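Local structure of envelope polyprotein (Puumala orthohantavirus, 5FXU) at residues G18-L31 / N117-I131. The protein forms part of the antigenic hantaviral surface as the Gn glycoprotein and probably takes part in entry into host cells. Residues are numbered along the deposited sequence; the frame is centred on the assembly and turned at random.
Sequences GLVIGSVELPPVPL and NQTACQPTVFLIGPI. With NAG (2-acetamido-2-deoxy-beta-D-glucopyranose), chain C.
The carboxylate of E25 lies stacked on the side-chain amide of Q122, their planes 17° apart and E25 CD 3.7 Å from Q122 NE2. One N-H of that NE2 goes to L26 O at 3.1 Å, which lies nearly in the amide plane. The Q122 chain lies side by side with the P28 ring, CG to CG 4.0 Å. At the other flat group, S23 CB approaches the F126 ring obliquely, 3.6 Å from F126 CD2, and the ring meets F194 edge-to-face; S23 OG is hydrogen-bonded to R192 NH1.

On the same face as S23 and F126, I21 and I128 lie side by side, with L19 CD1 reaching I128 CG2. The opposite face carries V20 and V24, which meet strand 3-9, and V125 and L127, which meet both that strand and 147-155. Paired N-H to O bonds join V20 with G129, G22 with L127 and V24 with V125, the straightest being L127 N to G22 O at 177°. L26 N to P123 O closes this ladder; L26, P27 and P28 form the loop between the two ladders, the register slips by one, and V29 pairs with C121 in the second. L31 CD2 comes within 3.2 Å of C121 SG, which is disulfide-bonded to C116.

At the turn, N117 OD1 accepts from the backbone N of both T119 and A120 (2.7 Å to the latter), the first bond an Asx turn, the two together an Asx motif. Its ND2 carries the N-acetylglucosamine, whose N2 donates to T119 OG1 at 2.9 Å, while P28 CG rests near the sugar's C6. The whole is an antiparallel strand pair interrupted by a loop, flanked by strands 107-116 and 237-243 in the beta-rich Gn head, and ending at an N-glycosylated Asn-Gln-Thr sequon.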
ATOM      1  N   GLY A  18     -15.604  -4.801 -10.978  1.00 61.45           N
ATOM      2  CA  GLY A  18     -14.482  -5.473 -10.335  1.00 53.37           C
ATOM      3  C   GLY A  18     -13.169  -5.164 -11.024  1.00 47.20           C
ATOM      4  O   GLY A  18     -13.128  -4.820 -12.198  1.00 47.51           O
ATOM      5  N   LEU A  19     -12.087  -5.273 -10.281  1.00 41.25           N
ATOM      6  CA  LEU A  19     -10.761  -5.117 -10.836  1.00 37.27           C
ATOM      7  C   LEU A  19      -9.952  -6.348 -10.503  1.00 35.26           C
ATOM      8  O   LEU A  19     -10.181  -6.963  -9.456  1.00 36.38           O
ATOM      9  CB  LEU A  19     -10.090  -3.892 -10.234  1.00 36.31           C
ATOM     10  CG  LEU A  19     -10.771  -2.538 -10.399  1.00 35.82           C
ATOM     11  CD1 LEU A  19     -10.043  -1.516  -9.566  1.00 35.05           C
ATOM     12  CD2 LEU A  19     -10.747  -2.107 -11.843  1.00 36.58           C
ATOM     13  N   VAL A  20      -8.995  -6.696 -11.362  1.00 32.37           N
ATOM     14  CA  VAL A  20      -7.966  -7.667 -11.003  1.00 31.50           C
ATOM     15  C   VAL A  20      -6.786  -6.925 -10.378  1.00 30.32           C
ATOM     16  O   VAL A  20      -6.537  -5.791 -10.697  1.00 29.79           O
ATOM     17  CB  VAL A  20      -7.460  -8.549 -12.186  1.00 32.12           C
ATOM     18  CG1 VAL A  20      -8.504  -9.575 -12.568  1.00 33.00           C
ATOM     19  CG2 VAL A  20      -7.050  -7.738 -13.405  1.00 31.86           C
ATOM     20  N   ILE A  21      -6.067  -7.596  -9.494  1.00 30.22           N
ATOM     21  CA  ILE A  21      -4.858  -7.063  -8.886  1.00 29.83           C
ATOM     22  C   ILE A  21      -3.829  -8.153  -8.752  1.00 29.53           C
ATOM     23  O   ILE A  21      -4.162  -9.287  -8.428  1.00 30.78           O
ATOM     24  CB  ILE A  21      -5.132  -6.450  -7.500  1.00 30.16           C
ATOM     25  CG1 ILE A  21      -3.834  -5.882  -6.885  1.00 30.50           C
ATOM     26  CG2 ILE A  21      -5.833  -7.442  -6.565  1.00 30.10           C
ATOM     27  CD1 ILE A  21      -4.084  -4.980  -5.703  1.00 30.73           C
ATOM     28  N   GLY A  22      -2.579  -7.803  -8.986  1.00 29.40           N
ATOM     29  CA  GLY A  22      -1.448  -8.677  -8.655  1.00 29.69           C
ATOM     30  C   GLY A  22      -0.254  -7.854  -8.184  1.00 29.80           C
ATOM     31  O   GLY A  22      -0.225  -6.638  -8.338  1.00 29.39           O
ATOM     32  N   SER A  23       0.746  -8.510  -7.611  1.00 30.68           N
ATOM     33  CA  SER A  23       1.918  -7.779  -7.129  1.00 31.09           C
ATOM     34  C   SER A  23       3.084  -8.693  -6.994  1.00 32.07           C
ATOM     35  O   SER A  23       2.904  -9.860  -6.756  1.00 33.43           O
ATOM     36  CB  SER A  23       1.637  -7.029  -5.798  1.00 30.18           C
ATOM     37  OG  SER A  23       1.310  -7.902  -4.721  1.00 30.15           O
ATOM     38  N   VAL A  24       4.279  -8.159  -7.157  1.00 33.33           N
ATOM     39  CA  VAL A  24       5.491  -8.943  -6.960  1.00 35.40           C
ATOM     40  C   VAL A  24       6.596  -8.073  -6.333  1.00 34.74           C
ATOM     41  O   VAL A  24       6.736  -6.930  -6.702  1.00 32.99           O
ATOM     42  CB  VAL A  24       5.965  -9.579  -8.285  1.00 36.50           C
ATOM     43  CG1 VAL A  24       6.330  -8.536  -9.336  1.00 36.82           C
ATOM     44  CG2 VAL A  24       7.150 -10.511  -8.035  1.00 37.93           C
ATOM     45  N   GLU A  25       7.343  -8.634  -5.387  1.00 36.12           N
ATOM     46  CA  GLU A  25       8.519  -7.984  -4.822  1.00 37.49           C
ATOM     47  C   GLU A  25       9.761  -8.412  -5.589  1.00 37.80           C
ATOM     48  O   GLU A  25      10.047  -9.589  -5.691  1.00 39.12           O
ATOM     49  CB  GLU A  25       8.685  -8.307  -3.347  1.00 39.72           C
ATOM     50  CG  GLU A  25       9.808  -7.473  -2.737  1.00 43.10           C
ATOM     51  CD  GLU A  25       9.908  -7.572  -1.242  1.00 44.74           C
ATOM     52  OE1 GLU A  25       9.652  -8.651  -0.692  1.00 49.20           O
ATOM     53  OE2 GLU A  25      10.286  -6.572  -0.616  1.00 47.43           O
ATOM     54  N   LEU A  26      10.497  -7.445  -6.116  1.00 38.11           N
ATOM     55  CA  LEU A  26      11.705  -7.695  -6.904  1.00 39.32           C
ATOM     56  C   LEU A  26      12.968  -7.756  -6.048  1.00 39.70           C
ATOM     57  O   LEU A  26      12.935  -7.419  -4.864  1.00 38.10           O
ATOM     58  CB  LEU A  26      11.851  -6.595  -7.956  1.00 40.33           C
ATOM     59  CG  LEU A  26      10.622  -6.458  -8.874  1.00 41.63           C
ATOM     60  CD1 LEU A  26      10.819  -5.330  -9.878  1.00 42.28           C
ATOM     61  CD2 LEU A  26      10.314  -7.768  -9.601  1.00 42.75           C
ATOM     62  N   PRO A  27      14.091  -8.190  -6.642  1.00 40.84           N
ATOM     63  CA  PRO A  27      15.354  -8.197  -5.908  1.00 41.66           C
ATOM     64  C   PRO A  27      15.895  -6.794  -5.564  1.00 41.19           C
ATOM     65  O   PRO A  27      15.462  -5.792  -6.158  1.00 39.09           O
ATOM     66  CB  PRO A  27      16.325  -8.904  -6.866  1.00 43.54           C
ATOM     67  CG  PRO A  27      15.459  -9.713  -7.759  1.00 43.22           C
ATOM     68  CD  PRO A  27      14.186  -8.945  -7.899  1.00 42.27           C
ATOM     69  N   PRO A  28      16.850  -6.730  -4.617  1.00 41.78           N
ATOM     70  CA  PRO A  28      17.414  -5.452  -4.168  1.00 42.31           C
ATOM     71  C   PRO A  28      18.170  -4.701  -5.251  1.00 43.09           C
ATOM     72  O   PRO A  28      18.881  -5.322  -6.003  1.00 46.92           O
ATOM     73  CB  PRO A  28      18.374  -5.845  -3.036  1.00 42.36           C
ATOM     74  CG  PRO A  28      18.065  -7.252  -2.694  1.00 42.79           C
ATOM     75  CD  PRO A  28      17.440  -7.876  -3.895  1.00 43.02           C
ATOM     76  N   VAL A  29      17.988  -3.388  -5.308  1.00 42.91           N
ATOM     77  CA  VAL A  29      18.732  -2.482  -6.171  1.00 44.33           C
ATOM     78  C   VAL A  29      19.433  -1.511  -5.204  1.00 44.63           C
ATOM     79  O   VAL A  29      18.872  -1.205  -4.145  1.00 42.51           O
ATOM     80  CB  VAL A  29      17.871  -1.654  -7.187  1.00 44.65           C
ATOM     81  CG1 VAL A  29      16.907  -2.498  -7.990  1.00 44.60           C
ATOM     82  CG2 VAL A  29      17.104  -0.526  -6.522  1.00 44.71           C
ATOM     83  N   PRO A  30      20.618  -0.980  -5.572  1.00 45.62           N
ATOM     84  CA  PRO A  30      21.269   0.068  -4.750  1.00 46.81           C
ATOM     85  C   PRO A  30      20.429   1.350  -4.645  1.00 47.05           C
ATOM     86  O   PRO A  30      19.656   1.628  -5.546  1.00 48.56           O
ATOM     87  CB  PRO A  30      22.586   0.353  -5.508  1.00 47.63           C
ATOM     88  CG  PRO A  30      22.803  -0.829  -6.379  1.00 48.47           C
ATOM     89  CD  PRO A  30      21.425  -1.318  -6.756  1.00 47.44           C
ATOM     90  N   LEU A  31      20.582   2.119  -3.574  1.00 48.33           N
ATOM     91  CA  LEU A  31      19.751   3.331  -3.369  1.00 50.51           C
ATOM     92  C   LEU A  31      19.894   4.366  -4.461  1.00 52.20           C
ATOM     93  O   LEU A  31      18.913   4.988  -4.858  1.00 51.20           O
ATOM     94  CB  LEU A  31      20.084   4.057  -2.053  1.00 51.62           C
ATOM     95  CG  LEU A  31      19.566   3.640  -0.688  1.00 51.65           C
ATOM     96  CD1 LEU A  31      19.671   4.830   0.251  1.00 52.64           C
ATOM     97  CD2 LEU A  31      18.153   3.142  -0.704  1.00 51.57           C
ATOM     98  N   ASN A 117      16.710  -0.925   3.163  1.00 31.00           N
ATOM     99  CA  ASN A 117      17.628  -0.724   4.286  1.00 31.40           C
ATOM    100  C   ASN A 117      18.455   0.492   3.928  1.00 31.11           C
ATOM    101  O   ASN A 117      18.109   1.187   2.981  1.00 29.45           O
ATOM    102  CB  ASN A 117      18.429  -1.999   4.601  1.00 33.28           C
ATOM    103  CG  ASN A 117      19.377  -2.420   3.486  1.00 35.84           C
ATOM    104  OD1 ASN A 117      19.718  -1.632   2.597  1.00 34.47           O
ATOM    105  ND2 ASN A 117      19.802  -3.674   3.536  1.00 40.23           N
ATOM    106  N   GLN A 118      19.542   0.759   4.650  1.00 31.67           N
ATOM    107  CA  GLN A 118      20.396   1.922   4.330  1.00 32.09           C
ATOM    108  C   GLN A 118      20.972   1.962   2.913  1.00 32.31           C
ATOM    109  O   GLN A 118      21.146   3.037   2.359  1.00 31.08           O
ATOM    110  CB  GLN A 118      21.567   2.009   5.310  1.00 33.33           C
ATOM    111  CG  GLN A 118      21.190   2.412   6.707  1.00 32.61           C
ATOM    112  CD  GLN A 118      22.301   2.097   7.660  1.00 33.12           C
ATOM    113  OE1 GLN A 118      22.600   0.927   7.876  1.00 34.79           O
ATOM    114  NE2 GLN A 118      22.897   3.119   8.259  1.00 32.68           N
ATOM    115  N   THR A 119      21.284   0.804   2.349  1.00 33.32           N
ATOM    116  CA  THR A 119      22.048   0.729   1.096  1.00 35.31           C
ATOM    117  C   THR A 119      21.272   0.199  -0.105  1.00 36.40           C
ATOM    118  O   THR A 119      21.659   0.458  -1.236  1.00 37.72           O
ATOM    119  CB  THR A 119      23.312  -0.139   1.289  1.00 36.08           C
ATOM    120  OG1 THR A 119      22.961  -1.445   1.793  1.00 35.92           O
ATOM    121  CG2 THR A 119      24.235   0.517   2.291  1.00 37.20           C
ATOM    122  N   ALA A 120      20.198  -0.555   0.124  1.00 37.28           N
ATOM    123  CA  ALA A 120      19.447  -1.163  -0.960  1.00 38.55           C
ATOM    124  C   ALA A 120      17.932  -1.105  -0.780  1.00 38.53           C
ATOM    125  O   ALA A 120      17.449  -1.072   0.339  1.00 37.16           O
ATOM    126  CB  ALA A 120      19.903  -2.604  -1.115  1.00 40.15           C
ATOM    127  N   CYS A 121      17.211  -1.147  -1.904  1.00 39.64           N
ATOM    128  CA  CYS A 121      15.742  -1.182  -1.941  1.00 40.67           C
ATOM    129  C   CYS A 121      15.183  -2.332  -2.779  1.00 39.56           C
ATOM    130  O   CYS A 121      15.637  -2.581  -3.877  1.00 37.39           O
ATOM    131  CB  CYS A 121      15.185   0.114  -2.542  1.00 42.68           C
ATOM    132  SG  CYS A 121      15.461   1.541  -1.467  1.00 47.37           S
ATOM    133  N   GLN A 122      14.149  -2.988  -2.264  1.00 38.41           N
ATOM    134  CA  GLN A 122      13.356  -3.939  -3.032  1.00 36.94           C
ATOM    135  C   GLN A 122      12.060  -3.256  -3.452  1.00 34.97           C
ATOM    136  O   GLN A 122      11.195  -3.004  -2.613  1.00 34.05           O
ATOM    137  CB  GLN A 122      13.095  -5.176  -2.185  1.00 38.09           C
ATOM    138  CG  GLN A 122      14.367  -5.951  -1.877  1.00 40.92           C
ATOM    139  CD  GLN A 122      14.104  -7.290  -1.217  1.00 42.99           C
ATOM    140  OE1 GLN A 122      14.506  -7.516  -0.090  1.00 45.98           O
ATOM    141  NE2 GLN A 122      13.455  -8.201  -1.936  1.00 44.63           N
ATOM    142  N   PRO A 123      11.908  -2.935  -4.744  1.00 34.27           N
ATOM    143  CA  PRO A 123      10.609  -2.459  -5.188  1.00 33.33           C
ATOM    144  C   PRO A 123       9.558  -3.581  -5.199  1.00 33.29           C
ATOM    145  O   PRO A 123       9.886  -4.724  -5.496  1.00 32.57           O
ATOM    146  CB  PRO A 123      10.856  -1.989  -6.633  1.00 34.75           C
ATOM    147  CG  PRO A 123      12.330  -2.031  -6.848  1.00 35.38           C
ATOM    148  CD  PRO A 123      12.843  -3.056  -5.871  1.00 35.32           C
ATOM    149  N   THR A 124       8.325  -3.247  -4.823  1.00 31.87           N
ATOM    150  CA  THR A 124       7.216  -4.149  -4.928  1.00 31.83           C
ATOM    151  C   THR A 124       6.339  -3.489  -5.979  1.00 31.43           C
ATOM    152  O   THR A 124       5.892  -2.357  -5.812  1.00 30.65           O
ATOM    153  CB  THR A 124       6.442  -4.326  -3.593  1.00 32.30           C
ATOM    154  OG1 THR A 124       7.228  -5.076  -2.651  1.00 32.96           O
ATOM    155  CG2 THR A 124       5.162  -5.105  -3.805  1.00 32.04           C
ATOM    156  N   VAL A 125       6.118  -4.196  -7.077  1.00 31.38           N
ATOM    157  CA  VAL A 125       5.304  -3.682  -8.185  1.00 31.47           C
ATOM    158  C   VAL A 125       3.865  -4.144  -8.016  1.00 29.91           C
ATOM    159  O   VAL A 125       3.628  -5.319  -7.823  1.00 28.78           O
ATOM    160  CB  VAL A 125       5.863  -4.158  -9.529  1.00 32.22           C
ATOM    161  CG1 VAL A 125       4.938  -3.771 -10.664  1.00 32.78           C
ATOM    162  CG2 VAL A 125       7.237  -3.562  -9.742  1.00 33.50           C
ATOM    163  N   PHE A 126       2.938  -3.206  -8.107  1.00 29.32           N
ATOM    164  CA  PHE A 126       1.507  -3.481  -8.033  1.00 29.60           C
ATOM    165  C   PHE A 126       0.888  -3.198  -9.391  1.00 30.45           C
ATOM    166  O   PHE A 126       1.151  -2.147  -9.985  1.00 30.77           O
ATOM    167  CB  PHE A 126       0.846  -2.571  -7.004  1.00 28.40           C
ATOM    168  CG  PHE A 126       1.243  -2.881  -5.590  1.00 28.42           C
ATOM    169  CD1 PHE A 126       2.370  -2.266  -5.005  1.00 28.89           C
ATOM    170  CD2 PHE A 126       0.518  -3.786  -4.827  1.00 28.26           C
ATOM    171  CE1 PHE A 126       2.758  -2.561  -3.694  1.00 27.96           C
ATOM    172  CE2 PHE A 126       0.914  -4.094  -3.521  1.00 28.79           C
ATOM    173  CZ  PHE A 126       2.041  -3.478  -2.957  1.00 27.89           C
ATOM    174  N   LEU A 127       0.042  -4.115  -9.867  1.00 30.80           N
ATOM    175  CA  LEU A 127      -0.709  -3.925 -11.115  1.00 30.38           C
ATOM    176  C   LEU A 127      -2.161  -4.134 -10.835  1.00 29.71           C
ATOM    177  O   LEU A 127      -2.554  -5.182 -10.328  1.00 28.55           O
ATOM    178  CB  LEU A 127      -0.226  -4.929 -12.126  1.00 31.44           C
ATOM    179  CG  LEU A 127      -0.887  -4.913 -13.490  1.00 31.87           C
ATOM    180  CD1 LEU A 127      -0.549  -3.635 -14.225  1.00 32.31           C
ATOM    181  CD2 LEU A 127      -0.408  -6.110 -14.293  1.00 32.94           C
ATOM    182  N   ILE A 128      -2.958  -3.116 -11.138  1.00 30.22           N
ATOM    183  CA  ILE A 128      -4.411  -3.130 -10.915  1.00 29.80           C
ATOM    184  C   ILE A 128      -5.080  -2.728 -12.206  1.00 30.32           C
ATOM    185  O   ILE A 128      -4.671  -1.773 -12.847  1.00 30.53           O
ATOM    186  CB  ILE A 128      -4.807  -2.089  -9.878  1.00 30.43           C
ATOM    187  CG1 ILE A 128      -4.094  -2.375  -8.554  1.00 30.75           C
ATOM    188  CG2 ILE A 128      -6.313  -2.086  -9.634  1.00 30.73           C
ATOM    189  CD1 ILE A 128      -4.142  -1.212  -7.584  1.00 30.23           C
ATOM    190  N   GLY A 129      -6.134  -3.427 -12.586  1.00 30.58           N
ATOM    191  CA  GLY A 129      -6.826  -3.058 -13.795  1.00 31.34           C
ATOM    192  C   GLY A 129      -8.127  -3.764 -14.070  1.00 31.46           C
ATOM    193  O   GLY A 129      -8.579  -4.594 -13.299  1.00 31.02           O
ATOM    194  N   PRO A 130      -8.752  -3.425 -15.191  1.00 33.17           N
ATOM    195  CA  PRO A 130     -10.092  -3.994 -15.448  1.00 33.83           C
ATOM    196  C   PRO A 130     -10.040  -5.481 -15.741  1.00 34.73           C
ATOM    197  O   PRO A 130      -9.055  -5.998 -16.305  1.00 33.97           O
ATOM    198  CB  PRO A 130     -10.614  -3.196 -16.639  1.00 34.29           C
ATOM    199  CG  PRO A 130      -9.564  -2.192 -16.961  1.00 35.21           C
ATOM    200  CD  PRO A 130      -8.283  -2.572 -16.294  1.00 33.85           C
ATOM    201  N   ILE A 131     -11.103  -6.167 -15.357  1.00 36.78           N
ATOM    202  CA  ILE A 131     -11.190  -7.606 -15.566  1.00 39.67           C
ATOM    203  C   ILE A 131     -11.163  -7.973 -17.068  1.00 38.45           C
ATOM    204  O   ILE A 131     -10.733  -9.063 -17.395  1.00 37.55           O
ATOM    205  CB  ILE A 131     -12.393  -8.201 -14.798  1.00 42.81           C
ATOM    206  CG1 ILE A 131     -12.150  -8.022 -13.288  1.00 45.32           C
ATOM    207  CG2 ILE A 131     -12.557  -9.692 -15.078  1.00 44.11           C
ATOM    208  CD1 ILE A 131     -13.338  -8.273 -12.376  1.00 46.87           C
TER
HETATM  209  C1  NAG C   1      20.702  -4.233   2.561  1.00 40.73           C
HETATM  210  C2  NAG C   1      21.937  -4.607   3.370  1.00 47.95           C
HETATM  211  C3  NAG C   1      22.952  -5.317   2.485  1.00 52.59           C
HETATM  212  C4  NAG C   1      22.361  -6.403   1.573  1.00 55.98           C
HETATM  213  C5  NAG C   1      20.991  -6.007   0.991  1.00 53.20           C
HETATM  214  C6  NAG C   1      20.196  -7.153   0.366  1.00 51.18           C
HETATM  215  C7  NAG C   1      22.799  -3.213   5.205  1.00 43.80           C
HETATM  216  C8  NAG C   1      23.466  -1.911   5.507  1.00 43.26           C
HETATM  217  N2  NAG C   1      22.576  -3.414   3.904  1.00 44.72           N
HETATM  218  O3  NAG C   1      23.961  -5.866   3.333  1.00 50.27           O
HETATM  219  O4  NAG C   1      23.341  -6.518   0.528  1.00 67.73           O
HETATM  220  O5  NAG C   1      20.173  -5.436   2.021  1.00 46.13           O
HETATM  221  O6  NAG C   1      19.581  -7.934   1.398  1.00 54.07           O
HETATM  222  O7  NAG C   1      22.499  -3.996   6.098  1.00 43.87           O
HETATM  223  O   HOH W   1     -13.602  -4.719 -14.909  1.00 46.51           O